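Local structure of peroxisomal acyl-coenzyme A oxidase 1 (Arabidopsis thaliana, 1W07) at residues B[190-195]-B[265-270]; B[203-208]-B[251-256]; B[404-409]-B[613-618]. The protein catalyses the FAD-dependent, oxygen-consuming desaturation of medium- and long-chain acyl-CoAs to 2-trans-enoyl-CoAs in peroxisomal beta-oxidation, releasing hydrogen peroxide. The protein carries 1 engineered substitution. All coordinates share one frame; numbering follows the deposited sequence.

Contact 1. Residues B[190-195]-B[265-270]; sequences ARLITN and GEYVPS
Two hydrogen bonds grip Tyr267 OH, one to Ser259 OG and one to His202 NE2, and so the ring is anchored at its far end. This is the beta-rich middle domain of the acyl-CoA oxidase/dehydrogenase fold: Tyr267 starts the second strand of the small antiparallel pair 259-261/267-269, which here meets the end of strand 185-194. CG of Tyr267 is anti to the backbone N (chi1 -177°), which puts the ring beside Leu192.

Across the contact, Thr194 OG1 donates to Gly265 O at 2.7 Å, reaching the oxygen from somewhat above the carbonyl plane. Gly265 has positive phi, and a side-chain carbon on it would press against Thr194 OG1 and Asn195 OD1. Next to this, Asn195 ND2 bonds Glu266 OE2 at 3.2 Å with a bent N-H...O angle of 141°. The amide and carboxylate planes stand 80° apart, and ND2 meets OE2 from above the carboxylate plane.

Further in, the chemistry turns apolar. Leu192, its CG anti to the backbone N, sends CD1 to the edge of the Tyr267 ring, near the ring plane and 3.5 Å from CE1.

Contact 2. Residues B[203-208]-B[251-256]; sequences GFIVQL and RDQMLM
At Gly203 the carbonyl oxygen has two donors. Leu255 N reaches Gly203 O at 3.0 Å with an N-H...O angle of 150°, and water 1 donates to the same Gly203 O from 2.8 Å. The water's other proton goes to Leu255 O, closing a small ring around the backbone of Leu255. Gly203 has no side chain, and a carbon there would crowd Leu255 CD1.

Phe204 lies opposite Met254 in a single antiparallel bridge, a non-hydrogen-bonded pair flanked by bonds on both sides. The Phe204 ring and the Met254 chain run side by side in the same direction: Met254 CG is 3.4 Å from Phe204 CE1, and Met254 SD makes an oblique Met-aromatic contact, 5.0 Å from the ring centroid and 52° off its normal. Phe162 adds an edge-to-face partner for the ring.

The bridge thus lays the loop after strand 247-250 alongside strand 197-207 of the middle-domain beta sheet. From that loop, Asp252 O and Met254 O both accept from Gln118 NE2 of helix 116-128.

At Ile205 the backbone N points almost straight at Gln253 O, 2.8 Å away at 175° and in the carbonyl plane. The side chain turns toward the loop, crossing Leu255 at about a right angle, with Ile205 CD1 4.0 Å from Leu255 CD2. An alanine in place of Leu255 would probably loosen this corner, since the branch at CG that lies against Gly203 and meets Ile205 CD1 would be gone, while the backbone bond could remain. Beyond it, Val206 points away from the loop and packs on Val188 of strand 185-194.

Contact 3. Residues B[404-409]-B[613-618]; sequences YLWCSG and YLNSVL
With OG anti to the backbone N (chi1 172°), Ser616 turns its hydroxyl onto Ser408 O, donating at 2.7 Å from well above the carbonyl plane; Ser616 OG is also hydrogen-bonded to Gly619 N. One residue earlier, Asn615 leaves helix 611-614 with positive phi, its CG likewise anti to the N, and this brings its amide up to Trp406.

The backbones are joined by Val617 N, which donates to Cys407 O at 2.9 Å and 168°, nearly along the C=O axis. Ser616 CA adds a C-H...O contact to Cys407 O at 3.5 Å.

Residues 406-408 form a 3-10 turn, followed by Gly409, the N-cap of helix 410-417, so the contact pairs the start of one helix with the chain leaving another. It ties the C-alpha1 region to the C-terminal helical region of the oxidase. A side chain on Gly409 would clash with Asn615 O. Tyr404, at the start of the segment, touches FAD and bonds through OH to Ala415 O of the second subunit.

Trp406 CH2 lies 3.7 Å from Asn615 ND2, ring and amide planes 76° apart, while Trp406 NE1 bonds Asn231 O. On the turn, Ser408 CB rests on Leu618 CD1 at 3.6 Å.

In the fold
Contacts 1 and 2 share a sheet through their first segments, on the neighbouring strands 185-194 and 197-207, and the two contacts touch where Leu192 CD1 packs on Met254 CE at 3.7 Å. Contact 1 lies partly at the surface, and its outer end uses side-chain polar bonds, with a carboxylate among them. Contact 2, some 13 Å away between centres, is buried and relies on backbone hydrogen bonds, a bridging water and apolar groups. Contact 3 is also buried but in the helical part of the chain, its centre about 44 Å from that of contact 2; there the bonds join a 3-10 turn to the chain just past a helix, close to FAD and the second subunit.

Contact 1. Residues B[190-195]-B[265-270]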
loop_
_atom_site.group_PDB
_atom_site.type_symbol
_atom_site.label_atom_id
_atom_site.label_comp_id
_atom_site.label_asym_id
_atom_site.label_seq_id
_atom_site.Cartn_x
_atom_site.Cartn_y
_atom_site.Cartn_z
ATOM N N ALA B 190 -0.670 13.036 31.465
ATOM C CA ALA B 190 -1.988 13.556 31.799
ATOM C C ALA B 190 -1.893 15.031 32.134
ATOM O O ALA B 190 -0.801 15.571 32.324
ATOM C CB ALA B 190 -2.564 12.791 32.998
ATOM N N ARG B 191 -3.050 15.675 32.206
ATOM C CA ARG B 191 -3.126 17.089 32.533
ATOM C C ARG B 191 -2.779 17.252 34.007
ATOM O O ARG B 191 -3.421 16.657 34.876
ATOM C CB ARG B 191 -4.544 17.603 32.271
ATOM C CG ARG B 191 -5.135 17.134 30.944
ATOM C CD ARG B 191 -6.324 17.993 30.530
ATOM N NE ARG B 191 -5.880 19.308 30.086
ATOM C CZ ARG B 191 -5.448 19.580 28.858
ATOM N NH1 ARG B 191 -5.415 18.631 27.928
ATOM N NH2 ARG B 191 -5.013 20.800 28.568
ATOM N N LEU B 192 -1.759 18.051 34.291
ATOM C CA LEU B 192 -1.344 18.282 35.672
ATOM C C LEU B 192 -2.336 19.239 36.343
ATOM O O LEU B 192 -2.477 20.394 35.939
ATOM C CB LEU B 192 0.066 18.878 35.696
ATOM C CG LEU B 192 0.887 18.742 36.980
ATOM C CD1 LEU B 192 2.234 19.411 36.777
ATOM C CD2 LEU B 192 0.160 19.372 38.151
ATOM N N ILE B 193 -3.023 18.749 37.365
ATOM C CA ILE B 193 -3.992 19.562 38.079
ATOM C C ILE B 193 -3.571 19.757 39.535
ATOM O O ILE B 193 -3.343 18.788 40.265
ATOM C CB ILE B 193 -5.393 18.920 38.038
ATOM C CG1 ILE B 193 -5.829 18.679 36.589
ATOM C CG2 ILE B 193 -6.393 19.831 38.702
ATOM C CD1 ILE B 193 -7.199 18.014 36.469
ATOM N N THR B 194 -3.451 21.018 39.940
ATOM C CA THR B 194 -3.070 21.367 41.305
ATOM C C THR B 194 -3.510 22.800 41.588
ATOM O O THR B 194 -3.472 23.661 40.703
ATOM C CB THR B 194 -1.543 21.246 41.519
ATOM O OG1 THR B 194 -1.237 21.465 42.900
ATOM C CG2 THR B 194 -0.796 22.264 40.679
ATOM N N ASN B 195 -3.935 23.051 42.821
ATOM C CA ASN B 195 -4.401 24.382 43.205
ATOM C C ASN B 195 -5.552 24.838 42.309
ATOM O O ASN B 195 -5.660 26.015 41.972
ATOM C CB ASN B 195 -3.248 25.388 43.138
ATOM C CG ASN B 195 -2.453 25.452 44.431
ATOM O OD1 ASN B 195 -2.191 24.429 45.065
ATOM N ND2 ASN B 195 -2.052 26.656 44.819
ATOM N N GLY B 265 1.483 21.698 47.050
ATOM C CA GLY B 265 0.766 21.780 45.788
ATOM C C GLY B 265 1.087 22.980 44.915
ATOM O O GLY B 265 0.285 23.363 44.064
ATOM N N GLU B 266 2.257 23.574 45.118
ATOM C CA GLU B 266 2.666 24.724 44.332
ATOM C C GLU B 266 3.398 24.278 43.074
ATOM O O GLU B 266 4.338 23.484 43.142
ATOM C CB GLU B 266 3.583 25.635 45.151
ATOM C CG GLU B 266 2.887 26.355 46.292
ATOM C CD GLU B 266 1.792 27.282 45.809
ATOM O OE1 GLU B 266 2.052 28.066 44.871
ATOM O OE2 GLU B 266 0.675 27.231 46.368
ATOM N N TYR B 267 2.961 24.781 41.924
ATOM C CA TYR B 267 3.593 24.448 40.657
ATOM C C TYR B 267 4.747 25.413 40.470
ATOM O O TYR B 267 4.532 26.614 40.313
ATOM C CB TYR B 267 2.608 24.615 39.494
ATOM C CG TYR B 267 3.186 24.206 38.153
ATOM C CD1 TYR B 267 3.271 22.864 37.792
ATOM C CD2 TYR B 267 3.680 25.159 37.259
ATOM C CE1 TYR B 267 3.832 22.475 36.575
ATOM C CE2 TYR B 267 4.248 24.781 36.039
ATOM C CZ TYR B 267 4.318 23.432 35.706
ATOM O OH TYR B 267 4.860 23.034 34.503
ATOM N N VAL B 268 5.969 24.891 40.478
ATOM C CA VAL B 268 7.147 25.738 40.318
ATOM C C VAL B 268 8.109 25.238 39.236
ATOM O O VAL B 268 8.716 24.173 39.376
ATOM C CB VAL B 268 7.929 25.847 41.648
ATOM C CG1 VAL B 268 8.963 26.952 41.545
ATOM C CG2 VAL B 268 6.964 26.101 42.809
ATOM N N PRO B 269 8.255 26.000 38.139
ATOM C CA PRO B 269 9.158 25.622 37.045
ATOM C C PRO B 269 10.597 25.544 37.554
ATOM O O PRO B 269 11.010 26.358 38.380
ATOM C CB PRO B 269 8.967 26.750 36.037
ATOM C CG PRO B 269 7.543 27.149 36.251
ATOM C CD PRO B 269 7.451 27.175 37.762
ATOM N N SER B 270 11.356 24.568 37.064
ATOM C CA SER B 270 12.744 24.399 37.487
ATOM C C SER B 270 13.649 25.420 36.817
ATOM O O SER B 270 13.197 26.249 36.029
ATOM C CB SER B 270 13.240 22.998 37.134
ATOM O OG SER B 270 13.355 22.850 35.728
#

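Contact 2. Residues B[203-208]-B[251-256]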
loop_
_atom_site.group_PDB
_atom_site.type_symbol
_atom_site.label_atom_id
_atom_site.label_comp_id
_atom_site.label_asym_id
_atom_site.label_seq_id
_atom_site.Cartn_x
_atom_site.Cartn_y
_atom_site.Cartn_z
ATOM N N GLY B 203 4.452 14.151 32.564
ATOM C CA GLY B 203 4.702 12.723 32.669
ATOM C C GLY B 203 4.729 12.246 34.113
ATOM O O GLY B 203 5.338 12.881 34.978
ATOM N N PHE B 204 4.073 11.115 34.363
ATOM C CA PHE B 204 3.982 10.526 35.691
ATOM C C PHE B 204 4.276 9.022 35.634
ATOM O O PHE B 204 3.789 8.322 34.749
ATOM C CB PHE B 204 2.569 10.731 36.253
ATOM C CG PHE B 204 2.145 12.173 36.339
ATOM C CD1 PHE B 204 2.217 12.861 37.549
ATOM C CD2 PHE B 204 1.681 12.849 35.207
ATOM C CE1 PHE B 204 1.834 14.202 37.632
ATOM C CE2 PHE B 204 1.298 14.188 35.281
ATOM C CZ PHE B 204 1.374 14.867 36.500
ATOM N N ILE B 205 5.072 8.529 36.575
ATOM C CA ILE B 205 5.386 7.100 36.626
ATOM C C ILE B 205 4.280 6.406 37.400
ATOM O O ILE B 205 3.938 6.820 38.505
ATOM C CB ILE B 205 6.737 6.841 37.332
ATOM C CG1 ILE B 205 7.875 7.423 36.493
ATOM C CG2 ILE B 205 6.939 5.331 37.568
ATOM C CD1 ILE B 205 9.232 7.334 37.147
ATOM N N VAL B 206 3.716 5.360 36.806
ATOM C CA VAL B 206 2.635 4.618 37.445
ATOM C C VAL B 206 2.854 3.113 37.339
ATOM O O VAL B 206 3.183 2.604 36.265
ATOM C CB VAL B 206 1.287 4.939 36.790
ATOM C CG1 VAL B 206 0.165 4.342 37.611
ATOM C CG2 VAL B 206 1.128 6.450 36.636
ATOM N N GLN B 207 2.683 2.401 38.451
ATOM C CA GLN B 207 2.844 0.950 38.442
ATOM C C GLN B 207 1.511 0.371 38.007
ATOM O O GLN B 207 0.464 0.722 38.552
ATOM C CB GLN B 207 3.226 0.427 39.832
ATOM C CG GLN B 207 3.228 -1.092 39.920
ATOM C CD GLN B 207 3.902 -1.625 41.176
ATOM O OE1 GLN B 207 4.122 -0.894 42.142
ATOM N NE2 GLN B 207 4.230 -2.910 41.165
ATOM N N LEU B 208 1.568 -0.519 37.022
ATOM C CA LEU B 208 0.387 -1.141 36.450
ATOM C C LEU B 208 0.116 -2.539 36.989
ATOM O O LEU B 208 -1.035 -2.904 37.245
ATOM C CB LEU B 208 0.542 -1.204 34.922
ATOM C CG LEU B 208 0.923 0.116 34.238
ATOM C CD1 LEU B 208 1.172 -0.117 32.740
ATOM C CD2 LEU B 208 -0.182 1.154 34.463
ATOM N N ARG B 251 3.610 11.704 45.159
ATOM C CA ARG B 251 3.879 12.972 44.499
ATOM C C ARG B 251 5.242 12.960 43.811
ATOM O O ARG B 251 5.430 13.596 42.772
ATOM C CB ARG B 251 3.832 14.108 45.527
ATOM C CG ARG B 251 4.114 15.494 44.965
ATOM C CD ARG B 251 4.049 16.564 46.060
ATOM N NE ARG B 251 5.089 16.373 47.073
ATOM C CZ ARG B 251 6.376 16.657 46.892
ATOM N NH1 ARG B 251 6.793 17.166 45.739
ATOM N NH2 ARG B 251 7.253 16.403 47.852
ATOM N N ASP B 252 6.190 12.230 44.386
ATOM C CA ASP B 252 7.529 12.179 43.825
ATOM C C ASP B 252 7.630 11.301 42.579
ATOM O O ASP B 252 8.708 11.177 41.996
ATOM C CB ASP B 252 8.519 11.703 44.893
ATOM C CG ASP B 252 8.399 10.228 45.178
ATOM O OD1 ASP B 252 7.258 9.718 45.257
ATOM O OD2 ASP B 252 9.446 9.574 45.338
ATOM N N GLN B 253 6.521 10.691 42.169
ATOM C CA GLN B 253 6.540 9.855 40.976
ATOM C C GLN B 253 6.237 10.679 39.720
ATOM O O GLN B 253 6.111 10.152 38.610
ATOM C CB GLN B 253 5.574 8.675 41.119
ATOM C CG GLN B 253 6.284 7.380 41.529
ATOM C CD GLN B 253 5.342 6.208 41.744
ATOM O OE1 GLN B 253 4.508 5.901 40.896
ATOM N NE2 GLN B 253 5.473 5.549 42.887
ATOM N N MET B 254 6.137 11.988 39.913
ATOM C CA MET B 254 5.907 12.905 38.809
ATOM C C MET B 254 7.283 13.318 38.309
ATOM O O MET B 254 8.097 13.808 39.090
ATOM C CB MET B 254 5.166 14.157 39.279
ATOM C CG MET B 254 5.028 15.227 38.193
ATOM S SD MET B 254 4.606 16.883 38.814
ATOM C CE MET B 254 5.495 17.906 37.694
ATOM N N LEU B 255 7.550 13.114 37.022
ATOM C CA LEU B 255 8.844 13.496 36.461
ATOM C C LEU B 255 8.986 14.996 36.685
ATOM O O LEU B 255 8.256 15.791 36.097
ATOM C CB LEU B 255 8.898 13.156 34.968
ATOM C CG LEU B 255 8.727 11.667 34.627
ATOM C CD1 LEU B 255 8.729 11.455 33.120
ATOM C CD2 LEU B 255 9.846 10.871 35.277
ATOM N N MET B 256 9.921 15.385 37.546
ATOM C CA MET B 256 10.110 16.794 37.858
ATOM C C MET B 256 11.486 17.372 37.538
ATOM O O MET B 256 12.164 17.882 38.421
ATOM C CB MET B 256 9.772 17.044 39.335
ATOM C CG MET B 256 8.334 16.685 39.716
ATOM S SD MET B 256 7.778 17.387 41.292
ATOM C CE MET B 256 7.110 15.976 42.118
HETATM O O HOH W 1 6.034 15.592 34.566
#

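Contact 3. Residues B[404-409]-B[613-618]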
loop_
_atom_site.group_PDB
_atom_site.type_symbol
_atom_site.label_atom_id
_atom_site.label_comp_id
_atom_site.label_asym_id
_atom_site.label_seq_id
_atom_site.Cartn_x
_atom_site.Cartn_y
_atom_site.Cartn_z
ATOM N N TYR B 404 2.643 -11.601 -3.893
ATOM C CA TYR B 404 1.464 -11.636 -3.033
ATOM C C TYR B 404 1.576 -12.715 -1.943
ATOM O O TYR B 404 0.841 -12.702 -0.949
ATOM C CB TYR B 404 0.216 -11.859 -3.894
ATOM C CG TYR B 404 -1.109 -11.650 -3.168
ATOM C CD1 TYR B 404 -1.417 -10.437 -2.541
ATOM C CD2 TYR B 404 -2.055 -12.668 -3.116
ATOM C CE1 TYR B 404 -2.633 -10.256 -1.874
ATOM C CE2 TYR B 404 -3.265 -12.497 -2.472
ATOM C CZ TYR B 404 -3.559 -11.304 -1.855
ATOM O OH TYR B 404 -4.798 -11.169 -1.257
ATOM N N LEU B 405 2.498 -13.651 -2.127
ATOM C CA LEU B 405 2.718 -14.702 -1.137
ATOM C C LEU B 405 3.480 -14.174 0.065
ATOM O O LEU B 405 4.491 -13.486 -0.083
ATOM C CB LEU B 405 3.514 -15.858 -1.744
ATOM C CG LEU B 405 2.708 -16.933 -2.482
ATOM C CD1 LEU B 405 3.647 -17.889 -3.217
ATOM C CD2 LEU B 405 1.848 -17.666 -1.465
ATOM N N TRP B 406 3.020 -14.511 1.262
ATOM C CA TRP B 406 3.695 -14.069 2.472
ATOM C C TRP B 406 5.205 -14.387 2.475
ATOM O O TRP B 406 6.008 -13.577 2.945
ATOM C CB TRP B 406 3.061 -14.733 3.691
ATOM C CG TRP B 406 3.481 -14.103 4.973
ATOM C CD1 TRP B 406 2.912 -13.018 5.561
ATOM C CD2 TRP B 406 4.566 -14.502 5.819
ATOM N NE1 TRP B 406 3.569 -12.714 6.723
ATOM C CE2 TRP B 406 4.591 -13.607 6.908
ATOM C CE3 TRP B 406 5.523 -15.531 5.764
ATOM C CZ2 TRP B 406 5.539 -13.700 7.939
ATOM C CZ3 TRP B 406 6.469 -15.623 6.798
ATOM C CH2 TRP B 406 6.464 -14.710 7.867
ATOM N N CYS B 407 5.591 -15.557 1.951
ATOM C CA CYS B 407 6.997 -15.952 1.955
ATOM C C CYS B 407 7.874 -15.058 1.062
ATOM O O CYS B 407 9.100 -15.206 1.020
ATOM C CB CYS B 407 7.153 -17.443 1.593
ATOM S SG CYS B 407 6.703 -17.918 -0.104
ATOM N N SER B 408 7.266 -14.100 0.364
ATOM C CA SER B 408 8.075 -13.185 -0.437
ATOM C C SER B 408 8.737 -12.155 0.504
ATOM O O SER B 408 9.660 -11.433 0.090
ATOM C CB SER B 408 7.221 -12.456 -1.487
ATOM O OG SER B 408 6.387 -11.467 -0.902
ATOM N N GLY B 409 8.270 -12.103 1.759
ATOM C CA GLY B 409 8.822 -11.183 2.738
ATOM C C GLY B 409 8.310 -9.761 2.634
ATOM O O GLY B 409 8.477 -8.959 3.563
ATOM N N TYR B 613 17.492 -12.655 7.765
ATOM C CA TYR B 613 16.935 -11.328 8.038
ATOM C C TYR B 613 15.928 -10.910 6.967
ATOM O O TYR B 613 14.850 -10.389 7.279
ATOM C CB TYR B 613 18.045 -10.286 8.116
ATOM C CG TYR B 613 17.555 -8.908 8.503
ATOM C CD1 TYR B 613 16.985 -8.678 9.756
ATOM C CD2 TYR B 613 17.662 -7.837 7.618
ATOM C CE1 TYR B 613 16.540 -7.416 10.117
ATOM C CE2 TYR B 613 17.223 -6.578 7.965
ATOM C CZ TYR B 613 16.668 -6.370 9.212
ATOM O OH TYR B 613 16.298 -5.101 9.553
ATOM N N LEU B 614 16.284 -11.135 5.706
ATOM C CA LEU B 614 15.411 -10.785 4.594
ATOM C C LEU B 614 14.136 -11.599 4.627
ATOM O O LEU B 614 13.075 -11.103 4.237
ATOM C CB LEU B 614 16.114 -11.002 3.249
ATOM C CG LEU B 614 16.963 -9.860 2.668
ATOM C CD1 LEU B 614 17.482 -10.252 1.286
ATOM C CD2 LEU B 614 16.125 -8.597 2.574
ATOM N N ASN B 615 14.256 -12.855 5.059
ATOM C CA ASN B 615 13.109 -13.763 5.169
ATOM C C ASN B 615 12.272 -13.722 3.895
ATOM O O ASN B 615 11.056 -13.555 3.953
ATOM C CB ASN B 615 12.259 -13.342 6.365
ATOM C CG ASN B 615 11.279 -14.408 6.789
ATOM O OD1 ASN B 615 11.633 -15.582 6.890
ATOM N ND2 ASN B 615 10.048 -14.004 7.071
ATOM N N SER B 616 12.941 -13.894 2.758
ATOM C CA SER B 616 12.300 -13.814 1.455
ATOM C C SER B 616 12.767 -14.867 0.482
ATOM O O SER B 616 13.961 -15.001 0.220
ATOM C CB SER B 616 12.580 -12.450 0.831
ATOM O OG SER B 616 12.125 -12.405 -0.511
ATOM N N VAL B 617 11.811 -15.587 -0.078
ATOM C CA VAL B 617 12.124 -16.621 -1.040
ATOM C C VAL B 617 12.462 -15.967 -2.383
ATOM O O VAL B 617 13.352 -16.420 -3.096
ATOM C CB VAL B 617 10.920 -17.587 -1.227
ATOM C CG1 VAL B 617 11.210 -18.540 -2.376
ATOM C CG2 VAL B 617 10.649 -18.364 0.086
ATOM N N LEU B 618 11.764 -14.889 -2.723
ATOM C CA LEU B 618 12.011 -14.224 -3.995
ATOM C C LEU B 618 13.339 -13.482 -3.975
ATOM O O LEU B 618 13.991 -13.324 -5.013
ATOM C CB LEU B 618 10.886 -13.230 -4.307
ATOM C CG LEU B 618 9.435 -13.726 -4.241
ATOM C CD1 LEU B 618 8.553 -12.630 -4.796
ATOM C CD2 LEU B 618 9.237 -15.034 -5.029
HETATM O O HOH W 2 10.122 -16.564 3.730
#